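Local atomic coordinates of hydrogenase maturation factor (Thermoanaerobacter tengcongensis, PDB entry 3VTH), a protein that probably transfers the carbamoyl group of carbamoyl phosphate, at the cost of ATP, to the C-terminal cysteine of HypE during maturation of [NiFe]-hydrogenases. Residues Y634-E638 and L651-I656; L624-A629 and S670-H674; V678-Y682 and L713-L717. One frame throughout, in Å; residues are numbered along the deposited sequence.

Interaction 1: residues Y634-E638 and L651-I656; sequences YYEYE and LILRQI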
loop_
_atom_site.group_PDB
_atom_site.type_symbol
_atom_site.label_atom_id
_atom_site.label_comp_id
_atom_site.label_asym_id
_atom_site.label_seq_id
_atom_site.Cartn_x
_atom_site.Cartn_y
_atom_site.Cartn_z
ATOM N N TYR A 634 15.477 -9.949 28.713
ATOM C CA TYR A 634 15.542 -10.794 27.520
ATOM C C TYR A 634 16.064 -12.183 27.852
ATOM O O TYR A 634 16.489 -12.458 28.980
ATOM C CB TYR A 634 16.399 -10.127 26.434
ATOM C CG TYR A 634 17.859 -10.052 26.782
ATOM C CD1 TYR A 634 18.724 -11.078 26.406
ATOM C CD2 TYR A 634 18.383 -8.974 27.494
ATOM C CE1 TYR A 634 20.071 -11.043 26.722
ATOM C CE2 TYR A 634 19.744 -8.927 27.819
ATOM C CZ TYR A 634 20.575 -9.971 27.419
ATOM O OH TYR A 634 21.919 -9.972 27.710
ATOM N N TYR A 635 16.027 -13.054 26.858
ATOM C CA TYR A 635 16.433 -14.431 27.042
ATOM C C TYR A 635 17.846 -14.649 26.499
ATOM O O TYR A 635 18.278 -13.951 25.586
ATOM C CB TYR A 635 15.438 -15.359 26.327
ATOM C CG TYR A 635 14.063 -15.342 26.950
ATOM C CD1 TYR A 635 13.859 -15.868 28.229
ATOM C CD2 TYR A 635 12.968 -14.787 26.282
ATOM C CE1 TYR A 635 12.619 -15.868 28.812
ATOM C CE2 TYR A 635 11.706 -14.774 26.869
ATOM C CZ TYR A 635 11.545 -15.321 28.138
ATOM O OH TYR A 635 10.319 -15.325 28.757
ATOM N N GLU A 636 18.549 -15.614 27.072
ATOM C CA GLU A 636 19.850 -16.029 26.578
ATOM C C GLU A 636 19.741 -16.737 25.216
ATOM O O GLU A 636 18.791 -17.487 24.960
ATOM C CB GLU A 636 20.512 -16.951 27.603
ATOM C CG GLU A 636 21.940 -17.348 27.263
ATOM C CD GLU A 636 22.308 -18.738 27.770
ATOM O OE1 GLU A 636 23.379 -18.877 28.396
ATOM O OE2 GLU A 636 21.534 -19.696 27.532
ATOM N N TYR A 637 20.712 -16.473 24.350
ATOM C CA TYR A 637 20.839 -17.170 23.071
ATOM C C TYR A 637 22.296 -17.534 22.823
ATOM O O TYR A 637 23.208 -17.020 23.474
ATOM C CB TYR A 637 20.323 -16.318 21.906
ATOM C CG TYR A 637 20.933 -14.943 21.885
ATOM C CD1 TYR A 637 22.115 -14.679 21.184
ATOM C CD2 TYR A 637 20.331 -13.907 22.588
ATOM C CE1 TYR A 637 22.677 -13.406 21.202
ATOM C CE2 TYR A 637 20.864 -12.655 22.597
ATOM C CZ TYR A 637 22.027 -12.408 21.912
ATOM O OH TYR A 637 22.510 -11.141 21.959
ATOM N N GLU A 638 22.491 -18.411 21.849
ATOM C CA GLU A 638 23.792 -18.949 21.519
ATOM C C GLU A 638 23.898 -18.867 20.004
ATOM O O GLU A 638 22.935 -19.183 19.302
ATOM C CB GLU A 638 23.850 -20.400 22.012
ATOM C CG GLU A 638 24.999 -21.238 21.485
ATOM C CD GLU A 638 25.050 -22.619 22.119
ATOM O OE1 GLU A 638 25.586 -22.735 23.245
ATOM O OE2 GLU A 638 24.561 -23.586 21.492
ATOM N N LEU A 651 16.123 -23.399 22.062
ATOM C CA LEU A 651 16.805 -23.032 23.317
ATOM C C LEU A 651 16.183 -21.802 23.996
ATOM O O LEU A 651 16.168 -21.687 25.234
ATOM C CB LEU A 651 18.297 -22.800 23.050
ATOM C CG LEU A 651 19.058 -24.023 22.512
ATOM C CD1 LEU A 651 20.520 -23.690 22.224
ATOM C CD2 LEU A 651 18.943 -25.191 23.507
ATOM N N ILE A 652 15.678 -20.894 23.172
ATOM C CA ILE A 652 14.960 -19.716 23.622
ATOM C C ILE A 652 13.555 -20.129 24.075
ATOM O O ILE A 652 13.078 -19.668 25.118
ATOM C CB ILE A 652 14.898 -18.651 22.486
ATOM C CG1 ILE A 652 16.303 -18.107 22.217
ATOM C CG2 ILE A 652 13.932 -17.497 22.832
ATOM C CD1 ILE A 652 16.458 -17.447 20.888
ATOM N N LEU A 653 12.914 -21.022 23.308
ATOM C CA LEU A 653 11.592 -21.544 23.692
ATOM C C LEU A 653 11.626 -22.241 25.060
ATOM O O LEU A 653 10.659 -22.163 25.808
ATOM C CB LEU A 653 11.000 -22.478 22.622
ATOM C CG LEU A 653 10.618 -21.882 21.261
ATOM C CD1 LEU A 653 10.114 -22.987 20.329
ATOM C CD2 LEU A 653 9.561 -20.785 21.404
ATOM N N ARG A 654 12.734 -22.904 25.388
ATOM C CA ARG A 654 12.898 -23.507 26.733
ATOM C C ARG A 654 12.747 -22.505 27.859
ATOM O O ARG A 654 12.067 -22.787 28.839
ATOM C CB ARG A 654 14.265 -24.148 26.890
ATOM C CG ARG A 654 14.338 -25.496 26.282
ATOM C CD ARG A 654 15.608 -26.218 26.652
ATOM N NE ARG A 654 15.995 -27.071 25.535
ATOM C CZ ARG A 654 17.102 -27.799 25.488
ATOM N NH1 ARG A 654 17.943 -27.793 26.509
ATOM N NH2 ARG A 654 17.358 -28.535 24.415
ATOM N N GLN A 655 13.397 -21.348 27.722
ATOM C CA GLN A 655 13.346 -20.289 28.744
ATOM C C GLN A 655 11.959 -19.629 28.798
ATOM O O GLN A 655 11.473 -19.282 29.869
ATOM C CB GLN A 655 14.430 -19.234 28.484
ATOM C CG GLN A 655 15.893 -19.756 28.566
ATOM C CD GLN A 655 16.845 -18.866 27.797
ATOM O OE1 GLN A 655 17.239 -19.182 26.663
ATOM N NE2 GLN A 655 17.158 -17.718 28.365
ATOM N N ILE A 656 11.341 -19.448 27.633
ATOM C CA ILE A 656 9.981 -18.911 27.543
ATOM C C ILE A 656 8.975 -19.795 28.277
ATOM O O ILE A 656 8.167 -19.289 29.071
ATOM C CB ILE A 656 9.546 -18.736 26.081
ATOM C CG1 ILE A 656 10.237 -17.512 25.482
ATOM C CG2 ILE A 656 8.018 -18.587 25.980
ATOM C CD1 ILE A 656 10.146 -17.425 23.960
#

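Interaction 2: residues L624-A629 and S670-H674; sequences LESLMA and SAKFH. With AP2 (phosphomethylphosphonic acid adenosyl ester), chain H.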
loop_
_atom_site.group_PDB
_atom_site.type_symbol
_atom_site.label_atom_id
_atom_site.label_comp_id
_atom_site.label_asym_id
_atom_site.label_seq_id
_atom_site.Cartn_x
_atom_site.Cartn_y
_atom_site.Cartn_z
ATOM N N LEU A 624 0.465 -11.268 19.936
ATOM C CA LEU A 624 1.649 -11.330 20.784
ATOM C C LEU A 624 2.291 -9.950 20.953
ATOM O O LEU A 624 2.631 -9.547 22.074
ATOM C CB LEU A 624 2.645 -12.359 20.219
ATOM C CG LEU A 624 3.841 -12.808 21.056
ATOM C CD1 LEU A 624 3.402 -13.402 22.402
ATOM C CD2 LEU A 624 4.695 -13.808 20.259
ATOM N N GLU A 625 2.414 -9.214 19.848
ATOM C CA GLU A 625 2.922 -7.842 19.885
ATOM C C GLU A 625 2.011 -6.907 20.682
ATOM O O GLU A 625 2.494 -6.100 21.483
ATOM C CB GLU A 625 3.128 -7.280 18.457
ATOM C CG GLU A 625 3.786 -5.868 18.457
ATOM C CD GLU A 625 3.660 -5.108 17.126
ATOM O OE1 GLU A 625 3.089 -5.649 16.159
ATOM O OE2 GLU A 625 4.127 -3.947 17.058
ATOM N N SER A 626 0.699 -7.026 20.478
ATOM C CA SER A 626 -0.263 -6.148 21.143
ATOM C C SER A 626 -0.270 -6.270 22.664
ATOM O O SER A 626 -0.579 -5.305 23.354
ATOM C CB SER A 626 -1.687 -6.387 20.638
ATOM O OG SER A 626 -1.791 -5.978 19.280
ATOM N N LEU A 627 0.053 -7.444 23.183
ATOM C CA LEU A 627 -0.050 -7.642 24.634
ATOM C C LEU A 627 1.249 -7.356 25.392
ATOM O O LEU A 627 1.296 -7.455 26.624
ATOM C CB LEU A 627 -0.593 -9.046 24.947
ATOM C CG LEU A 627 0.180 -10.243 24.397
ATOM C CD1 LEU A 627 1.403 -10.568 25.264
ATOM C CD2 LEU A 627 -0.746 -11.474 24.313
ATOM N N MET A 628 2.308 -7.006 24.671
ATOM C CA MET A 628 3.625 -6.913 25.305
ATOM C C MET A 628 3.744 -5.821 26.382
ATOM O O MET A 628 3.131 -4.760 26.280
ATOM C CB MET A 628 4.756 -6.853 24.268
ATOM C CG MET A 628 5.173 -5.502 23.765
ATOM S SD MET A 628 6.787 -5.709 22.937
ATOM C CE MET A 628 7.857 -5.088 24.200
ATOM N N ALA A 629 4.519 -6.118 27.425
ATOM C CA ALA A 629 4.748 -5.167 28.500
ATOM C C ALA A 629 5.931 -4.275 28.153
ATOM O O ALA A 629 6.501 -4.360 27.051
ATOM C CB ALA A 629 4.995 -5.901 29.843
ATOM N N SER A 670 6.328 -11.850 26.387
ATOM C CA SER A 670 6.358 -11.338 25.017
ATOM C C SER A 670 7.437 -10.271 24.870
ATOM O O SER A 670 8.197 -10.277 23.899
ATOM C CB SER A 670 4.996 -10.756 24.638
ATOM O OG SER A 670 5.042 -10.282 23.299
ATOM N N ALA A 671 7.494 -9.351 25.835
ATOM C CA ALA A 671 8.503 -8.299 25.815
ATOM C C ALA A 671 9.915 -8.906 25.801
ATOM O O ALA A 671 10.759 -8.501 25.007
ATOM C CB ALA A 671 8.315 -7.341 26.999
ATOM N N LYS A 672 10.147 -9.888 26.670
ATOM C CA LYS A 672 11.446 -10.575 26.750
ATOM C C LYS A 672 11.791 -11.272 25.432
ATOM O O LYS A 672 12.953 -11.280 24.992
ATOM C CB LYS A 672 11.430 -11.600 27.887
ATOM C CG LYS A 672 11.473 -11.014 29.317
ATOM C CD LYS A 672 11.508 -12.132 30.380
ATOM C CE LYS A 672 12.890 -12.765 30.520
ATOM N NZ LYS A 672 12.909 -13.757 31.633
ATOM N N PHE A 673 10.793 -11.892 24.821
ATOM C CA PHE A 673 10.992 -12.533 23.522
ATOM C C PHE A 673 11.340 -11.516 22.423
ATOM O O PHE A 673 12.287 -11.746 21.656
ATOM C CB PHE A 673 9.776 -13.397 23.137
ATOM C CG PHE A 673 9.770 -13.831 21.704
ATOM C CD1 PHE A 673 10.752 -14.695 21.216
ATOM C CD2 PHE A 673 8.785 -13.367 20.833
ATOM C CE1 PHE A 673 10.764 -15.080 19.860
ATOM C CE2 PHE A 673 8.779 -13.752 19.483
ATOM C CZ PHE A 673 9.768 -14.608 18.996
ATOM N N HIS A 674 10.588 -10.411 22.338
ATOM C CA HIS A 674 10.862 -9.366 21.326
ATOM C C HIS A 674 12.298 -8.841 21.503
ATOM O O HIS A 674 13.049 -8.704 20.536
ATOM C CB HIS A 674 9.871 -8.204 21.433
ATOM C CG HIS A 674 8.540 -8.456 20.785
ATOM N ND1 HIS A 674 7.553 -9.214 21.377
ATOM C CD2 HIS A 674 8.025 -8.018 19.608
ATOM C CE1 HIS A 674 6.488 -9.237 20.590
ATOM N NE2 HIS A 674 6.746 -8.514 19.512
HETATM P PB AP2 H . 5.769 -14.424 3.439
HETATM O O1B AP2 H . 5.942 -14.795 4.890
HETATM O O2B AP2 H . 6.989 -13.931 2.724
HETATM O O3B AP2 H . 4.966 -15.455 2.686
HETATM C C3A AP2 H . 4.654 -12.998 3.534
HETATM P PA AP2 H . 5.365 -11.512 4.299
HETATM O O1A AP2 H . 4.283 -10.487 3.985
HETATM O O2A AP2 H . 6.802 -11.206 3.953
HETATM O "O5'" AP2 H . 5.374 -11.837 5.885
HETATM C "C5'" AP2 H . 4.118 -11.916 6.549
HETATM C "C4'" AP2 H . 4.408 -12.583 7.874
HETATM O "O4'" AP2 H . 5.078 -11.662 8.736
HETATM C "C3'" AP2 H . 3.147 -12.976 8.618
HETATM O "O3'" AP2 H . 2.605 -14.192 8.094
HETATM C "C2'" AP2 H . 3.696 -13.098 10.025
HETATM O "O2'" AP2 H . 4.298 -14.394 10.123
HETATM C "C1'" AP2 H . 4.754 -11.988 10.095
HETATM N N9 AP2 H . 4.142 -10.845 10.832
HETATM C C8 AP2 H . 3.082 -10.087 10.457
HETATM N N7 AP2 H . 2.763 -9.163 11.404
HETATM C C5 AP2 H . 3.635 -9.319 12.419
HETATM C C6 AP2 H . 3.867 -8.678 13.738
HETATM N N6 AP2 H . 3.092 -7.650 14.169
HETATM N N1 AP2 H . 4.885 -9.164 14.500
HETATM C C2 AP2 H . 5.686 -10.171 14.088
HETATM N N3 AP2 H . 5.520 -10.806 12.908
HETATM C C4 AP2 H . 4.531 -10.430 12.049
#

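Interaction 3: residues V678-Y682 and L713-L717; sequences VNFTY and LIEKL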
loop_
_atom_site.group_PDB
_atom_site.type_symbol
_atom_site.label_atom_id
_atom_site.label_comp_id
_atom_site.label_asym_id
_atom_site.label_seq_id
_atom_site.Cartn_x
_atom_site.Cartn_y
_atom_site.Cartn_z
ATOM N N VAL A 678 15.621 -8.775 18.898
ATOM C CA VAL A 678 16.398 -7.550 18.705
ATOM C C VAL A 678 17.866 -7.770 19.041
ATOM O O VAL A 678 18.746 -7.438 18.233
ATOM C CB VAL A 678 15.797 -6.340 19.488
ATOM C CG1 VAL A 678 16.746 -5.117 19.482
ATOM C CG2 VAL A 678 14.432 -5.975 18.901
ATOM N N ASN A 679 18.130 -8.353 20.212
ATOM C CA ASN A 679 19.491 -8.508 20.695
ATOM C C ASN A 679 20.346 -9.424 19.825
ATOM O O ASN A 679 21.457 -9.035 19.450
ATOM C CB ASN A 679 19.512 -8.929 22.174
ATOM C CG ASN A 679 19.064 -7.799 23.096
ATOM O OD1 ASN A 679 18.951 -6.655 22.668
ATOM N ND2 ASN A 679 18.800 -8.115 24.351
ATOM N N PHE A 680 19.831 -10.604 19.468
ATOM C CA PHE A 680 20.629 -11.497 18.624
ATOM C C PHE A 680 20.845 -10.965 17.199
ATOM O O PHE A 680 21.903 -11.181 16.607
ATOM C CB PHE A 680 20.229 -12.992 18.713
ATOM C CG PHE A 680 18.921 -13.386 18.027
ATOM C CD1 PHE A 680 18.721 -13.192 16.659
ATOM C CD2 PHE A 680 17.939 -14.076 18.739
ATOM C CE1 PHE A 680 17.543 -13.596 16.032
ATOM C CE2 PHE A 680 16.748 -14.499 18.102
ATOM C CZ PHE A 680 16.559 -14.253 16.749
ATOM N N THR A 681 19.863 -10.226 16.691
ATOM C CA THR A 681 19.954 -9.637 15.359
ATOM C C THR A 681 21.043 -8.562 15.354
ATOM O O THR A 681 21.881 -8.508 14.451
ATOM C CB THR A 681 18.596 -9.052 14.914
ATOM O OG1 THR A 681 17.584 -10.057 15.021
ATOM C CG2 THR A 681 18.654 -8.561 13.481
ATOM N N TYR A 682 21.028 -7.718 16.381
ATOM C CA TYR A 682 22.053 -6.704 16.566
ATOM C C TYR A 682 23.439 -7.346 16.654
ATOM O O TYR A 682 24.396 -6.887 16.014
ATOM C CB TYR A 682 21.745 -5.889 17.827
ATOM C CG TYR A 682 22.855 -4.967 18.275
ATOM C CD1 TYR A 682 22.936 -3.666 17.791
ATOM C CD2 TYR A 682 23.811 -5.394 19.196
ATOM C CE1 TYR A 682 23.949 -2.801 18.209
ATOM C CE2 TYR A 682 24.835 -4.546 19.621
ATOM C CZ TYR A 682 24.888 -3.247 19.123
ATOM O OH TYR A 682 25.885 -2.401 19.522
ATOM N N LEU A 713 15.234 -2.156 16.819
ATOM C CA LEU A 713 16.398 -2.566 16.048
ATOM C C LEU A 713 17.020 -1.372 15.347
ATOM O O LEU A 713 18.231 -1.214 15.380
ATOM C CB LEU A 713 16.034 -3.681 15.057
ATOM C CG LEU A 713 17.106 -4.628 14.525
ATOM C CD1 LEU A 713 18.127 -5.089 15.570
ATOM C CD2 LEU A 713 16.391 -5.834 13.889
ATOM N N ILE A 714 16.196 -0.512 14.751
ATOM C CA ILE A 714 16.707 0.713 14.143
ATOM C C ILE A 714 17.440 1.567 15.189
ATOM O O ILE A 714 18.532 2.068 14.932
ATOM C CB ILE A 714 15.599 1.560 13.466
ATOM C CG1 ILE A 714 15.086 0.898 12.184
ATOM C CG2 ILE A 714 16.109 2.987 13.152
ATOM C CD1 ILE A 714 13.873 1.631 11.552
ATOM N N GLU A 715 16.845 1.727 16.367
ATOM C CA GLU A 715 17.471 2.525 17.425
ATOM C C GLU A 715 18.798 1.920 17.881
ATOM O O GLU A 715 19.820 2.615 17.897
ATOM C CB GLU A 715 16.532 2.699 18.613
ATOM C CG GLU A 715 15.325 3.624 18.336
ATOM C CD GLU A 715 14.319 3.641 19.485
ATOM O OE1 GLU A 715 14.571 2.995 20.523
ATOM O OE2 GLU A 715 13.284 4.313 19.365
ATOM N N LYS A 716 18.777 0.630 18.228
ATOM C CA LYS A 716 19.959 -0.049 18.756
ATOM C C LYS A 716 21.134 -0.033 17.763
ATOM O O LYS A 716 22.272 0.249 18.139
ATOM C CB LYS A 716 19.632 -1.484 19.170
ATOM C CG LYS A 716 20.684 -2.064 20.092
ATOM C CD LYS A 716 20.369 -3.471 20.562
ATOM C CE LYS A 716 21.209 -3.759 21.799
ATOM N NZ LYS A 716 21.296 -5.209 22.090
ATOM N N LEU A 717 20.830 -0.318 16.500
ATOM C CA LEU A 717 21.828 -0.332 15.439
ATOM C C LEU A 717 22.360 1.068 15.163
ATOM O O LEU A 717 23.572 1.242 14.965
ATOM C CB LEU A 717 21.241 -0.943 14.158
ATOM C CG LEU A 717 20.940 -2.446 14.111
ATOM C CD1 LEU A 717 20.054 -2.753 12.898
ATOM C CD2 LEU A 717 22.245 -3.257 14.060
#

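Interaction 1: residues Y634-E638 and L651-I656
The extended loop 634-638 lies along helix 649-662, and the two segments bury 377 Å² in sum. Tyr-635 contributes most from the loop, 92 Å². Its CA-to-CB bond points toward the helix, and apolar contacts set its side chain on one turn: Tyr-635 CE2 lies 3.4 Å from Ile-656 CG1 and Tyr-635 CB 4.4 Å from Ile-652 CG2, while Ile-656 N sits over one ring face. Ile-652 CD1 is also 4.2 Å from Tyr-637 CB.

Van der Waals contacts of carbon with oxygen add to these: Ile-652 CG1 is 3.8 Å from Glu-636 O, and at the edge Leu-651 CD1 comes within 4.1 Å of Glu-638 OE2.

Among polar groups, the Gln-655 side chain abuts the backbone of Glu-636, and its CB is 3.4 Å from Tyr-635 CD1. The phenol of Tyr-635 is hydrogen-bonded to Asp-659, further along the same helix. Helix 666-692 also meets Tyr-635, through Ile-669 and Lys-672, so the ring is wedged between two consecutive helices.

The Tyr-637 to Ile-652 CA separation of 6.4 Å confirms close loop-on-helix packing. This is peripheral packing within the second Kae1-like subdomain, whose family belongs to the actin-ATPase clan.

Interaction 2: residues L624-A629 and S670-H674
A methionine sulfur sits squarely on a histidine ring: Met-628 SD is 4.0 Å from the His-674 centroid and 15° off the ring normal, a sulfur-aromatic contact over the face. It joins the end of helix 619-626 and the following turn to helix 666-692 in the Kae1-like, actin-ATPase-clan domain. The imidazole is held from two directions, since its ND1 donates to Ser-670 O one turn back (2.8 Å, 164°) and its NE2 is hydrogen-bonded to Asn-706.

Around this sulfur-aromatic contact the packing is small and close. Met-628 CE reaches Ala-671 CB at 3.6 Å, the CA atoms of Met-628 and Ala-671 are 5.1 Å apart, and Leu-624 CD2 touches Phe-673 CD2 at 4.2 Å. Ser-670 OG donates to Leu-624 O at 2.8 Å, tying side chain to main chain across the helices.

Glu-625 turns its end away from helix 666-692 to the nucleotide pocket, where its OE1 accepts a hydrogen bond from N6 of AP2 at 2.8 Å (N-H...O angle 146°).

Interaction 3: residues V678-Y682 and L713-L717
Two successive helices of the Kae1-like, actin-ATPase-clan domain, 666-692 and 707-719, pack side by side here. Strand 696-700 joins them, and with helix 707-719 and strand 723-726, which runs parallel to it, forms a β-α-β crossover. The local helix axes approach to 10.1 Å and cross at -44°, with N-to-C directions 44° apart, and 412 Å² is buried in sum.

The apolar bump with the largest covered area on helix 707-719 is Leu-713 (81 Å²). Its end enters a hollow lined by Val-678, Thr-681 and Tyr-682: Leu-713 CD1 lies 3.6 Å from Val-678 O, 4.1 Å from Val-678 CG1 and 4.3 Å from Tyr-682 CB, while Leu-713 CD2 meets Thr-681 CG2 at 3.6 Å. In return, the Tyr-682 ring lodges against Lys-716 and Leu-717, with Tyr-682 CD1 3.8 Å from Leu-717 CD2 and Tyr-682 CE1 3.5 Å from Lys-716 O.

Lys-716, with 98 Å² covered, lies as an extended arm between the Tyr-682 ring and Val-678, whose CG1 is 4.1 Å from Lys-716 CD. That same CD makes a CH-pi contact 4.0 Å from the Tyr-682 centroid, 26° off the normal, and the ammonium adds an off-centre cation-pi contact, 4.4 Å from the centroid and 33° off the normal. At the tip of the arm, Lys-716 NZ donates a hydrogen bond to Asn-679 OD1 at 2.8 Å.

Helix 666-692 unites the set: interactions 2 and 3 use successive parts of it, with centres 16 Å apart, while interaction 1 touches it at both places. Next to interaction 2 (14 Å between centres), Tyr-635 CE2 is 3.3 Å from Lys-672 CB and Ile-656 CD1 is 3.9 Å from Phe-673 CD1. Next to interaction 3 (17 Å), Tyr-634 CG is 3.2 Å from Asn-679 ND2 and Tyr-637 CE1 is 3.5 Å from Phe-680 CB. Along the chain, interaction 1 is nested inside the loop closed by interaction 2. Of the three, interaction 2 reaches AP2, through Glu-625; the side chains of Val-678 and Ile-656 lie about 11 Å and 13 Å from that nucleotide.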